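Local coordinates for protein malonyl CoA reductase (malonate semialdehyde-forming) (Sulfolobus tokodaii, PDB 2EP5) that probably catalyses the NADPH-dependent reduction of malonyl-CoA to malonate semialdehyde and belongs to the aspartate-semialdehyde dehydrogenase family, at residues A[5-10]-A[30-35]; A[45-50]-A[62-67]; A[102-107]-A[143-148]. All blocks are in the same frame, centred on the assembly; numbering follows the deposited sequence.

Interactions 1 and 3 are parallel strand pairings of one six-stranded sheet in the Rossmann-type NAD-binding domain, with strand 80-83 lying between strands 5-10 and 103-106; their centres are about 14 Å apart. Interaction 2 sits beyond the other flank of interaction 1, about 13 Å away centre to centre, and touches it directly: V35 CG2 packs 3.6 Å from I67 CD1 and 3.8 Å from Y46 CD1. Interactions 2 and 3 stay separate, with nearest atoms about 13 Å apart. Of the three, interaction 3 comes near the predicted catalytic centre, the side chain of N107 being about 8 Å from that of C151, the predicted acyl-thioester cysteine.

Interaction 1: A[5-10]-A[30-35]; sequences IKVSLL and LELVKV
With CG anti to the backbone N (chi1 176°), L32 turns CD1 toward strand 5-10, where it lies 4.0 Å from L9 CB and 4.2 Å from V7 CG2. V7 holds CG1 anti to its carbonyl carbon (chi1 -54°), which sets that methyl against L30 CG, the two side chains crossing obliquely. I5, V7 and L9 thus share one face of the sheet with L30, L32 and V35, and helix 15-24 covers part of it through M20, V21 and L24. The opposite face carries K6 and E31, side by side and pointing the same way; K6 bends at chi4 and brings NZ to 3.6 Å from E31 OE1, a loose salt bridge.

The strands run parallel, as the first beta-alpha-beta unit of the Rossmann fold requires. V7 is gripped at both ends: its N donates to E31 O in a nearly straight bond (171°), and its O receives V33 N at 3.0 Å, almost along the C=O axis. A beta bulge at V33 then shifts the register by one, so that S8 pairs with K34 and L9 N bonds to K34 O at 2.7 Å. Backbone bonds and buried aliphatic groups therefore carry most of this contact, while the wide ion pair at the exposed K6 would add comparatively little.

Interaction 2: A[45-50]-A[62-67]; sequences KYKDAV and VQDLPI
K45 opens a short, weakly bonded helical turn that lies against the chain leading into edge strand 67-68 of the Rossmann-type sheet. Its side chain, extended beyond CG, runs alongside D64, with CG near the D64 carbonyl oxygen and NZ reaching D64 OD1 at 3.0 Å from above the carboxylate plane. The backbone at K45 also forms a single bridge with P66.

Y46 follows with its N donating to L65 O at 2.8 Å, a bent bond (142°) lying in the carbonyl plane. CG stands anti to the backbone N (chi1 -176°), which swings the ring inward. I67 CD1 meets the ring at its edge, 3.9 Å from Y46 CD1, while V50 CG1 of the same segment lies over one face, offset toward the rim. V62 adds its CG2 near Y46 CD2. Beyond the two segments, the ring packs on V35 and on Q18 and V21 of helix 15-24, and its hydroxyl is hydrogen-bonded to S12 O, so the tyrosine ties this turn to the core of the domain.

At K47 the backbone N donates to Q63 O along a lone pair, at 2.8 Å. Its CG takes the crowded position between the backbone N and the carbonyl carbon (chi1 71°), and from there the extended chain passes Q63 O toward D64. K47 NZ lies 3.2 Å from D64 OD1, on the syn lone pair of that oxygen. This completes a salt-bridge network of K45, K47 and D64, in which OD1 accepts from both lysines; their two positive charges would probably stabilise the ionised carboxylate. Farther along, A49 sets its CB 4.1 Å from I67 CG1.

Interaction 3: A[102-107]-A[143-148]; sequences KIVVSN and GILVKN
Strands 103-106 and 144-147 form the parallel pair at one margin of the Rossmann-type sheet, and K147 leaves the outer strand on the same face as S106. From CB, 4.0 Å from S106 O, the chain turns sharply at CG (chi2 -73°), which folds it back toward the neighbouring strand. CD then lies 3.4 Å from S106 O, and CE comes beside S106 CB and OG. At the tip, NZ donates to S106 OG at 2.8 Å. E94 of helix 87-99 completes this buried cluster, forming a salt bridge with K147 and a hydrogen bond with S106, while A108 O also accepts from NZ; the carboxylate would offset the lysine charge.

The same face continues with V104 CB against L145 CD1, 3.8 Å apart. On the reverse face, I103 and I144 lie side by side, and V105 accompanies V146. Five backbone bonds join the segments in unbroken register, the N-H of V104 pointing almost straight at I144 O (178°). Past the strand ends, toward the predicted catalytic C151, N148 ND2 bonds to I120 O, OD1 of both N107 and N148 is hydrogen-bonded to T337 OG1, and N107 CB rests 3.9 Å from N148 CB.

Interaction 1: A[5-10]-A[30-35]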
ATOM      1  N   ILE A   5      32.054 -17.977 -22.631  1.00 35.22           N
ATOM      2  CA  ILE A   5      32.538 -18.515 -21.366  1.00 32.46           C
ATOM      3  C   ILE A   5      31.301 -19.182 -20.773  1.00 31.51           C
ATOM      4  O   ILE A   5      30.290 -18.522 -20.519  1.00 30.24           O
ATOM      5  CB  ILE A   5      33.030 -17.400 -20.409  1.00 32.58           C
ATOM      6  CG1 ILE A   5      34.348 -16.815 -20.911  1.00 34.20           C
ATOM      7  CG2 ILE A   5      33.238 -17.957 -19.015  1.00 31.36           C
ATOM      8  CD1 ILE A   5      34.247 -16.109 -22.238  1.00 38.62           C
ATOM      9  N   LYS A   6      31.376 -20.492 -20.572  1.00 30.52           N
ATOM     10  CA  LYS A   6      30.251 -21.245 -20.034  1.00 30.50           C
ATOM     11  C   LYS A   6      30.086 -21.097 -18.528  1.00 29.40           C
ATOM     12  O   LYS A   6      31.017 -21.336 -17.763  1.00 30.45           O
ATOM     13  CB  LYS A   6      30.406 -22.716 -20.414  1.00 32.53           C
ATOM     14  CG  LYS A   6      30.320 -22.942 -21.915  1.00 35.47           C
ATOM     15  CD  LYS A   6      30.513 -24.397 -22.289  1.00 36.46           C
ATOM     16  CE  LYS A   6      30.117 -24.633 -23.741  1.00 41.11           C
ATOM     17  NZ  LYS A   6      30.763 -23.666 -24.684  1.00 42.65           N
ATOM     18  N   VAL A   7      28.891 -20.703 -18.103  1.00 28.35           N
ATOM     19  CA  VAL A   7      28.621 -20.519 -16.682  1.00 25.24           C
ATOM     20  C   VAL A   7      27.402 -21.296 -16.185  1.00 25.52           C
ATOM     21  O   VAL A   7      26.522 -21.675 -16.961  1.00 24.85           O
ATOM     22  CB  VAL A   7      28.411 -19.021 -16.349  1.00 25.18           C
ATOM     23  CG1 VAL A   7      29.605 -18.205 -16.843  1.00 22.79           C
ATOM     24  CG2 VAL A   7      27.104 -18.513 -16.972  1.00 19.67           C
ATOM     25  N   SER A   8      27.370 -21.555 -14.884  1.00 24.89           N
ATOM     26  CA  SER A   8      26.236 -22.237 -14.277  1.00 24.31           C
ATOM     27  C   SER A   8      25.735 -21.287 -13.189  1.00 23.34           C
ATOM     28  O   SER A   8      26.459 -20.384 -12.777  1.00 20.74           O
ATOM     29  CB  SER A   8      26.661 -23.571 -13.665  1.00 22.87           C
ATOM     30  OG  SER A   8      27.450 -23.381 -12.515  1.00 23.61           O
ATOM     31  N   LEU A   9      24.505 -21.485 -12.730  1.00 24.07           N
ATOM     32  CA  LEU A   9      23.932 -20.614 -11.709  1.00 23.77           C
ATOM     33  C   LEU A   9      23.279 -21.370 -10.554  1.00 24.08           C
ATOM     34  O   LEU A   9      22.333 -22.134 -10.759  1.00 24.19           O
ATOM     35  CB  LEU A   9      22.905 -19.678 -12.352  1.00 22.15           C
ATOM     36  CG  LEU A   9      22.175 -18.681 -11.439  1.00 26.12           C
ATOM     37  CD1 LEU A   9      23.173 -17.689 -10.845  1.00 22.45           C
ATOM     38  CD2 LEU A   9      21.092 -17.948 -12.233  1.00 21.69           C
ATOM     39  N   LEU A  10      23.800 -21.155  -9.346  1.00 22.75           N
ATOM     40  CA  LEU A  10      23.264 -21.776  -8.135  1.00 22.04           C
ATOM     41  C   LEU A  10      22.181 -20.854  -7.557  1.00 21.63           C
ATOM     42  O   LEU A  10      22.329 -19.636  -7.576  1.00 17.13           O
ATOM     43  CB  LEU A  10      24.379 -21.984  -7.107  1.00 23.02           C
ATOM     44  CG  LEU A  10      25.243 -23.259  -7.168  1.00 25.71           C
ATOM     45  CD1 LEU A  10      25.579 -23.645  -8.607  1.00 26.05           C
ATOM     46  CD2 LEU A  10      26.503 -23.022  -6.365  1.00 22.39           C
ATOM     47  N   LEU A  30      28.996 -14.492 -21.960  1.00 32.93           N
ATOM     48  CA  LEU A  30      28.682 -15.377 -20.842  1.00 32.94           C
ATOM     49  C   LEU A  30      27.501 -16.256 -21.255  1.00 33.12           C
ATOM     50  O   LEU A  30      26.387 -15.766 -21.407  1.00 35.95           O
ATOM     51  CB  LEU A  30      28.322 -14.549 -19.602  1.00 31.50           C
ATOM     52  CG  LEU A  30      29.350 -14.355 -18.479  1.00 31.06           C
ATOM     53  CD1 LEU A  30      30.761 -14.303 -19.025  1.00 30.00           C
ATOM     54  CD2 LEU A  30      29.009 -13.088 -17.711  1.00 28.19           C
ATOM     55  N   GLU A  31      27.749 -17.549 -21.440  1.00 33.26           N
ATOM     56  CA  GLU A  31      26.709 -18.488 -21.856  1.00 31.94           C
ATOM     57  C   GLU A  31      26.205 -19.376 -20.722  1.00 30.47           C
ATOM     58  O   GLU A  31      26.872 -20.335 -20.318  1.00 29.97           O
ATOM     59  CB  GLU A  31      27.224 -19.367 -23.001  1.00 33.90           C
ATOM     60  CG  GLU A  31      26.252 -20.463 -23.445  1.00 38.48           C
ATOM     61  CD  GLU A  31      26.700 -21.171 -24.721  1.00 42.11           C
ATOM     62  OE1 GLU A  31      27.903 -21.491 -24.839  1.00 43.53           O
ATOM     63  OE2 GLU A  31      25.846 -21.415 -25.604  1.00 44.62           O
ATOM     64  N   LEU A  32      25.016 -19.057 -20.224  1.00 27.85           N
ATOM     65  CA  LEU A  32      24.408 -19.814 -19.141  1.00 27.09           C
ATOM     66  C   LEU A  32      23.949 -21.163 -19.679  1.00 28.42           C
ATOM     67  O   LEU A  32      23.027 -21.238 -20.501  1.00 27.61           O
ATOM     68  CB  LEU A  32      23.224 -19.039 -18.561  1.00 25.19           C
ATOM     69  CG  LEU A  32      22.402 -19.730 -17.472  1.00 26.41           C
ATOM     70  CD1 LEU A  32      23.304 -20.097 -16.298  1.00 24.90           C
ATOM     71  CD2 LEU A  32      21.268 -18.807 -17.028  1.00 24.35           C
ATOM     72  N   VAL A  33      24.598 -22.228 -19.216  1.00 28.03           N
ATOM     73  CA  VAL A  33      24.268 -23.565 -19.675  1.00 28.88           C
ATOM     74  C   VAL A  33      23.688 -24.450 -18.589  1.00 29.15           C
ATOM     75  O   VAL A  33      23.190 -25.536 -18.881  1.00 28.94           O
ATOM     76  CB  VAL A  33      25.503 -24.267 -20.263  1.00 29.80           C
ATOM     77  CG1 VAL A  33      26.095 -23.419 -21.382  1.00 30.32           C
ATOM     78  CG2 VAL A  33      26.536 -24.518 -19.166  1.00 30.12           C
ATOM     79  N   LYS A  34      23.754 -23.992 -17.343  1.00 28.96           N
ATOM     80  CA  LYS A  34      23.228 -24.774 -16.223  1.00 30.20           C
ATOM     81  C   LYS A  34      22.688 -23.928 -15.076  1.00 30.21           C
ATOM     82  O   LYS A  34      23.326 -22.979 -14.620  1.00 29.23           O
ATOM     83  CB  LYS A  34      24.304 -25.727 -15.672  1.00 29.55           C
ATOM     84  CG  LYS A  34      24.613 -26.912 -16.574  1.00 28.39           C
ATOM     85  CD  LYS A  34      25.751 -27.747 -16.034  1.00 26.65           C
ATOM     86  CE  LYS A  34      25.950 -28.980 -16.894  1.00 26.04           C
ATOM     87  NZ  LYS A  34      27.016 -29.857 -16.355  1.00 28.85           N
ATOM     88  N   VAL A  35      21.496 -24.292 -14.620  1.00 29.65           N
ATOM     89  CA  VAL A  35      20.853 -23.603 -13.519  1.00 29.95           C
ATOM     90  C   VAL A  35      20.558 -24.662 -12.479  1.00 30.30           C
ATOM     91  O   VAL A  35      20.207 -25.802 -12.812  1.00 28.96           O
ATOM     92  CB  VAL A  35      19.532 -22.919 -13.949  1.00 28.14           C
ATOM     93  CG1 VAL A  35      19.832 -21.760 -14.871  1.00 26.13           C
ATOM     94  CG2 VAL A  35      18.623 -23.922 -14.643  1.00 28.71           C
TER

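Interaction 2: A[45-50]-A[62-67]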
ATOM      1  N   LYS A  45      12.793 -29.086 -16.146  1.00 30.50           N
ATOM      2  CA  LYS A  45      13.239 -27.927 -16.915  1.00 30.67           C
ATOM      3  C   LYS A  45      13.053 -26.686 -16.055  1.00 29.10           C
ATOM      4  O   LYS A  45      12.176 -26.647 -15.194  1.00 28.12           O
ATOM      5  CB  LYS A  45      12.426 -27.781 -18.209  1.00 32.89           C
ATOM      6  CG  LYS A  45      12.777 -28.793 -19.287  1.00 36.51           C
ATOM      7  CD  LYS A  45      11.903 -28.615 -20.514  1.00 38.16           C
ATOM      8  CE  LYS A  45      12.391 -29.475 -21.672  1.00 40.18           C
ATOM      9  NZ  LYS A  45      11.533 -29.300 -22.889  1.00 41.45           N
ATOM     10  N   TYR A  46      13.878 -25.675 -16.295  1.00 28.47           N
ATOM     11  CA  TYR A  46      13.798 -24.439 -15.534  1.00 27.80           C
ATOM     12  C   TYR A  46      12.377 -23.877 -15.505  1.00 28.34           C
ATOM     13  O   TYR A  46      11.897 -23.440 -14.457  1.00 29.08           O
ATOM     14  CB  TYR A  46      14.752 -23.396 -16.120  1.00 26.27           C
ATOM     15  CG  TYR A  46      14.809 -22.114 -15.323  1.00 28.38           C
ATOM     16  CD1 TYR A  46      15.402 -22.080 -14.056  1.00 27.01           C
ATOM     17  CD2 TYR A  46      14.246 -20.936 -15.818  1.00 27.39           C
ATOM     18  CE1 TYR A  46      15.429 -20.904 -13.301  1.00 26.32           C
ATOM     19  CE2 TYR A  46      14.267 -19.758 -15.073  1.00 26.20           C
ATOM     20  CZ  TYR A  46      14.858 -19.751 -13.816  1.00 26.10           C
ATOM     21  OH  TYR A  46      14.872 -18.591 -13.081  1.00 24.48           O
ATOM     22  N   LYS A  47      11.700 -23.893 -16.651  1.00 27.13           N
ATOM     23  CA  LYS A  47      10.345 -23.359 -16.728  1.00 28.32           C
ATOM     24  C   LYS A  47       9.348 -24.125 -15.872  1.00 27.86           C
ATOM     25  O   LYS A  47       8.328 -23.582 -15.464  1.00 26.83           O
ATOM     26  CB  LYS A  47       9.855 -23.347 -18.174  1.00 29.23           C
ATOM     27  CG  LYS A  47       9.574 -24.724 -18.742  1.00 30.36           C
ATOM     28  CD  LYS A  47       9.253 -24.644 -20.223  1.00 31.46           C
ATOM     29  CE  LYS A  47       8.910 -26.015 -20.790  1.00 33.14           C
ATOM     30  NZ  LYS A  47       8.768 -25.969 -22.276  1.00 34.89           N
ATOM     31  N   ASP A  48       9.648 -25.383 -15.584  1.00 29.21           N
ATOM     32  CA  ASP A  48       8.738 -26.192 -14.786  1.00 30.85           C
ATOM     33  C   ASP A  48       9.036 -26.144 -13.301  1.00 31.36           C
ATOM     34  O   ASP A  48       8.259 -26.654 -12.496  1.00 31.43           O
ATOM     35  CB  ASP A  48       8.767 -27.652 -15.256  1.00 33.57           C
ATOM     36  CG  ASP A  48       8.140 -27.838 -16.632  1.00 35.98           C
ATOM     37  OD1 ASP A  48       7.019 -27.338 -16.850  1.00 38.89           O
ATOM     38  OD2 ASP A  48       8.763 -28.491 -17.495  1.00 37.59           O
ATOM     39  N   ALA A  49      10.150 -25.526 -12.930  1.00 31.46           N
ATOM     40  CA  ALA A  49      10.522 -25.463 -11.523  1.00 33.83           C
ATOM     41  C   ALA A  49      10.428 -24.067 -10.935  1.00 34.03           C
ATOM     42  O   ALA A  49      10.214 -23.908  -9.735  1.00 35.64           O
ATOM     43  CB  ALA A  49      11.936 -26.011 -11.336  1.00 33.16           C
ATOM     44  N   VAL A  50      10.586 -23.055 -11.777  1.00 34.58           N
ATOM     45  CA  VAL A  50      10.537 -21.682 -11.303  1.00 33.95           C
ATOM     46  C   VAL A  50       9.154 -21.044 -11.357  1.00 33.91           C
ATOM     47  O   VAL A  50       8.307 -21.403 -12.170  1.00 33.46           O
ATOM     48  CB  VAL A  50      11.500 -20.782 -12.109  1.00 34.22           C
ATOM     49  CG1 VAL A  50      10.992 -20.626 -13.535  1.00 34.04           C
ATOM     50  CG2 VAL A  50      11.633 -19.418 -11.439  1.00 33.27           C
ATOM     51  N   VAL A  62      16.744 -20.057 -21.760  1.00 52.00           N
ATOM     52  CA  VAL A  62      16.887 -20.659 -20.434  1.00 51.02           C
ATOM     53  C   VAL A  62      15.699 -21.494 -19.950  1.00 49.92           C
ATOM     54  O   VAL A  62      15.857 -22.355 -19.083  1.00 50.07           O
ATOM     55  CB  VAL A  62      17.177 -19.581 -19.358  1.00 50.87           C
ATOM     56  CG1 VAL A  62      18.397 -18.765 -19.751  1.00 50.50           C
ATOM     57  CG2 VAL A  62      15.969 -18.674 -19.184  1.00 51.53           C
ATOM     58  N   GLN A  63      14.516 -21.250 -20.505  1.00 48.60           N
ATOM     59  CA  GLN A  63      13.321 -21.979 -20.085  1.00 46.72           C
ATOM     60  C   GLN A  63      13.460 -23.498 -20.085  1.00 45.14           C
ATOM     61  O   GLN A  63      12.913 -24.173 -19.209  1.00 44.57           O
ATOM     62  CB  GLN A  63      12.116 -21.588 -20.949  1.00 46.60           C
ATOM     63  CG  GLN A  63      12.298 -21.815 -22.440  1.00 47.46           C
ATOM     64  CD  GLN A  63      10.996 -21.674 -23.216  1.00 48.75           C
ATOM     65  OE1 GLN A  63      10.238 -20.722 -23.016  1.00 47.40           O
ATOM     66  NE2 GLN A  63      10.736 -22.622 -24.111  1.00 48.80           N
ATOM     67  N   ASP A  64      14.188 -24.040 -21.056  1.00 43.06           N
ATOM     68  CA  ASP A  64      14.349 -25.487 -21.129  1.00 42.37           C
ATOM     69  C   ASP A  64      15.603 -26.031 -20.446  1.00 41.12           C
ATOM     70  O   ASP A  64      15.785 -27.247 -20.366  1.00 40.26           O
ATOM     71  CB  ASP A  64      14.299 -25.952 -22.590  1.00 43.43           C
ATOM     72  CG  ASP A  64      12.900 -25.845 -23.192  1.00 44.21           C
ATOM     73  OD1 ASP A  64      11.943 -26.360 -22.578  1.00 42.80           O
ATOM     74  OD2 ASP A  64      12.759 -25.250 -24.282  1.00 45.14           O
ATOM     75  N   LEU A  65      16.458 -25.140 -19.949  1.00 40.34           N
ATOM     76  CA  LEU A  65      17.677 -25.554 -19.255  1.00 39.88           C
ATOM     77  C   LEU A  65      17.298 -26.499 -18.120  1.00 39.03           C
ATOM     78  O   LEU A  65      16.438 -26.188 -17.294  1.00 38.59           O
ATOM     79  CB  LEU A  65      18.419 -24.335 -18.694  1.00 40.93           C
ATOM     80  CG  LEU A  65      18.990 -23.341 -19.711  1.00 41.40           C
ATOM     81  CD1 LEU A  65      19.627 -22.164 -18.993  1.00 40.68           C
ATOM     82  CD2 LEU A  65      20.014 -24.049 -20.590  1.00 43.38           C
ATOM     83  N   PRO A  66      17.941 -27.672 -18.060  1.00 39.62           N
ATOM     84  CA  PRO A  66      17.635 -28.647 -17.009  1.00 38.14           C
ATOM     85  C   PRO A  66      18.200 -28.217 -15.661  1.00 35.80           C
ATOM     86  O   PRO A  66      19.272 -27.607 -15.600  1.00 36.84           O
ATOM     87  CB  PRO A  66      18.288 -29.918 -17.533  1.00 39.30           C
ATOM     88  CG  PRO A  66      19.562 -29.372 -18.142  1.00 39.11           C
ATOM     89  CD  PRO A  66      19.088 -28.118 -18.878  1.00 40.34           C
ATOM     90  N   ILE A  67      17.471 -28.520 -14.588  1.00 32.88           N
ATOM     91  CA  ILE A  67      17.918 -28.177 -13.243  1.00 29.43           C
ATOM     92  C   ILE A  67      18.915 -29.248 -12.788  1.00 27.12           C
ATOM     93  O   ILE A  67      18.637 -30.444 -12.849  1.00 25.62           O
ATOM     94  CB  ILE A  67      16.742 -28.134 -12.225  1.00 28.87           C
ATOM     95  CG1 ILE A  67      15.667 -27.138 -12.676  1.00 27.66           C
ATOM     96  CG2 ILE A  67      17.267 -27.740 -10.847  1.00 28.52           C
ATOM     97  CD1 ILE A  67      16.123 -25.698 -12.702  1.00 28.41           C
TER

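Interaction 3: A[102-107]-A[143-148]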
ATOM      1  N   LYS A 102      36.537 -25.888  -8.657  1.00 23.07           N
ATOM      2  CA  LYS A 102      35.662 -24.961  -9.377  1.00 24.63           C
ATOM      3  C   LYS A 102      35.935 -23.502  -9.042  1.00 24.51           C
ATOM      4  O   LYS A 102      36.322 -23.180  -7.916  1.00 24.77           O
ATOM      5  CB  LYS A 102      34.194 -25.258  -9.056  1.00 22.84           C
ATOM      6  CG  LYS A 102      33.688 -26.602  -9.560  1.00 24.90           C
ATOM      7  CD  LYS A 102      33.243 -26.547 -11.017  1.00 24.71           C
ATOM      8  CE  LYS A 102      34.385 -26.270 -11.970  1.00 24.25           C
ATOM      9  NZ  LYS A 102      33.901 -26.210 -13.368  1.00 22.31           N
ATOM     10  N   ILE A 103      35.754 -22.628 -10.030  1.00 24.12           N
ATOM     11  CA  ILE A 103      35.901 -21.187  -9.819  1.00 24.84           C
ATOM     12  C   ILE A 103      34.483 -20.707  -9.465  1.00 25.86           C
ATOM     13  O   ILE A 103      33.564 -20.802 -10.285  1.00 22.97           O
ATOM     14  CB  ILE A 103      36.357 -20.451 -11.093  1.00 24.72           C
ATOM     15  CG1 ILE A 103      37.782 -20.876 -11.469  1.00 25.43           C
ATOM     16  CG2 ILE A 103      36.290 -18.946 -10.865  1.00 22.25           C
ATOM     17  CD1 ILE A 103      38.313 -20.194 -12.708  1.00 21.33           C
ATOM     18  N   VAL A 104      34.307 -20.210  -8.243  1.00 25.30           N
ATOM     19  CA  VAL A 104      32.999 -19.754  -7.785  1.00 24.07           C
ATOM     20  C   VAL A 104      32.943 -18.262  -7.475  1.00 24.54           C
ATOM     21  O   VAL A 104      33.811 -17.735  -6.771  1.00 25.74           O
ATOM     22  CB  VAL A 104      32.569 -20.515  -6.501  1.00 25.45           C
ATOM     23  CG1 VAL A 104      31.187 -20.062  -6.056  1.00 22.56           C
ATOM     24  CG2 VAL A 104      32.588 -22.013  -6.745  1.00 24.78           C
ATOM     25  N   VAL A 105      31.914 -17.595  -8.003  1.00 22.91           N
ATOM     26  CA  VAL A 105      31.670 -16.168  -7.767  1.00 20.46           C
ATOM     27  C   VAL A 105      30.271 -16.136  -7.149  1.00 22.26           C
ATOM     28  O   VAL A 105      29.273 -16.452  -7.811  1.00 22.67           O
ATOM     29  CB  VAL A 105      31.670 -15.348  -9.073  1.00 19.62           C
ATOM     30  CG1 VAL A 105      31.476 -13.868  -8.755  1.00 18.14           C
ATOM     31  CG2 VAL A 105      32.975 -15.549  -9.819  1.00 17.57           C
ATOM     32  N   SER A 106      30.203 -15.754  -5.879  1.00 20.80           N
ATOM     33  CA  SER A 106      28.944 -15.766  -5.150  1.00 21.40           C
ATOM     34  C   SER A 106      28.552 -14.483  -4.431  1.00 22.21           C
ATOM     35  O   SER A 106      29.416 -13.746  -3.940  1.00 24.06           O
ATOM     36  CB  SER A 106      28.992 -16.915  -4.137  1.00 20.17           C
ATOM     37  OG  SER A 106      28.042 -16.737  -3.108  1.00 21.87           O
ATOM     38  N   ASN A 107      27.246 -14.211  -4.367  1.00 19.91           N
ATOM     39  CA  ASN A 107      26.789 -13.028  -3.655  1.00 19.51           C
ATOM     40  C   ASN A 107      26.159 -13.389  -2.311  1.00 17.94           C
ATOM     41  O   ASN A 107      25.536 -12.555  -1.663  1.00 20.10           O
ATOM     42  CB  ASN A 107      25.845 -12.150  -4.519  1.00 17.33           C
ATOM     43  CG  ASN A 107      24.673 -12.921  -5.142  1.00 19.00           C
ATOM     44  OD1 ASN A 107      24.382 -12.753  -6.332  1.00 19.85           O
ATOM     45  ND2 ASN A 107      23.987 -13.734  -4.348  1.00 14.58           N
ATOM     46  N   GLY A 143      40.406 -24.848  -6.065  1.00 33.27           N
ATOM     47  CA  GLY A 143      39.553 -23.896  -6.752  1.00 31.55           C
ATOM     48  C   GLY A 143      39.767 -22.434  -6.412  1.00 29.50           C
ATOM     49  O   GLY A 143      40.752 -22.065  -5.776  1.00 29.85           O
ATOM     50  N   ILE A 144      38.821 -21.607  -6.847  1.00 26.51           N
ATOM     51  CA  ILE A 144      38.853 -20.167  -6.634  1.00 25.07           C
ATOM     52  C   ILE A 144      37.507 -19.672  -6.099  1.00 24.82           C
ATOM     53  O   ILE A 144      36.452 -20.073  -6.590  1.00 24.89           O
ATOM     54  CB  ILE A 144      39.146 -19.425  -7.960  1.00 26.38           C
ATOM     55  CG1 ILE A 144      40.586 -19.688  -8.407  1.00 28.74           C
ATOM     56  CG2 ILE A 144      38.863 -17.940  -7.805  1.00 27.35           C
ATOM     57  CD1 ILE A 144      41.652 -19.257  -7.400  1.00 32.14           C
ATOM     58  N   LEU A 145      37.544 -18.805  -5.093  1.00 23.91           N
ATOM     59  CA  LEU A 145      36.322 -18.251  -4.522  1.00 21.01           C
ATOM     60  C   LEU A 145      36.389 -16.731  -4.454  1.00 22.25           C
ATOM     61  O   LEU A 145      37.361 -16.153  -3.944  1.00 21.24           O
ATOM     62  CB  LEU A 145      36.065 -18.810  -3.121  1.00 19.40           C
ATOM     63  CG  LEU A 145      34.782 -18.288  -2.465  1.00 17.69           C
ATOM     64  CD1 LEU A 145      33.587 -18.691  -3.302  1.00 17.68           C
ATOM     65  CD2 LEU A 145      34.637 -18.843  -1.066  1.00 18.06           C
ATOM     66  N   VAL A 146      35.352 -16.089  -4.989  1.00 21.66           N
ATOM     67  CA  VAL A 146      35.240 -14.632  -4.992  1.00 19.63           C
ATOM     68  C   VAL A 146      33.866 -14.289  -4.421  1.00 19.22           C
ATOM     69  O   VAL A 146      32.886 -14.995  -4.664  1.00 20.29           O
ATOM     70  CB  VAL A 146      35.365 -14.044  -6.425  1.00 19.81           C
ATOM     71  CG1 VAL A 146      35.220 -12.523  -6.382  1.00 17.54           C
ATOM     72  CG2 VAL A 146      36.720 -14.426  -7.035  1.00 17.87           C
ATOM     73  N   LYS A 147      33.786 -13.215  -3.655  1.00 17.96           N
ATOM     74  CA  LYS A 147      32.517 -12.847  -3.066  1.00 16.75           C
ATOM     75  C   LYS A 147      32.063 -11.444  -3.414  1.00 16.11           C
ATOM     76  O   LYS A 147      32.859 -10.588  -3.792  1.00 16.42           O
ATOM     77  CB  LYS A 147      32.592 -13.011  -1.549  1.00 17.01           C
ATOM     78  CG  LYS A 147      32.485 -14.458  -1.081  1.00 19.03           C
ATOM     79  CD  LYS A 147      31.053 -14.969  -1.232  1.00 19.52           C
ATOM     80  CE  LYS A 147      30.949 -16.451  -0.937  1.00 18.44           C
ATOM     81  NZ  LYS A 147      29.541 -16.873  -0.712  1.00 20.05           N
ATOM     82  N   ASN A 148      30.759 -11.231  -3.308  1.00 16.99           N
ATOM     83  CA  ASN A 148      30.153  -9.934  -3.562  1.00 17.04           C
ATOM     84  C   ASN A 148      29.500  -9.553  -2.242  1.00 17.91           C
ATOM     85  O   ASN A 148      29.015 -10.414  -1.507  1.00 18.40           O
ATOM     86  CB  ASN A 148      29.116 -10.037  -4.680  1.00 15.52           C
ATOM     87  CG  ASN A 148      29.753 -10.273  -6.030  1.00 15.68           C
ATOM     88  OD1 ASN A 148      29.496 -11.279  -6.691  1.00 14.70           O
ATOM     89  ND2 ASN A 148      30.601  -9.343  -6.446  1.00 14.20           N
TER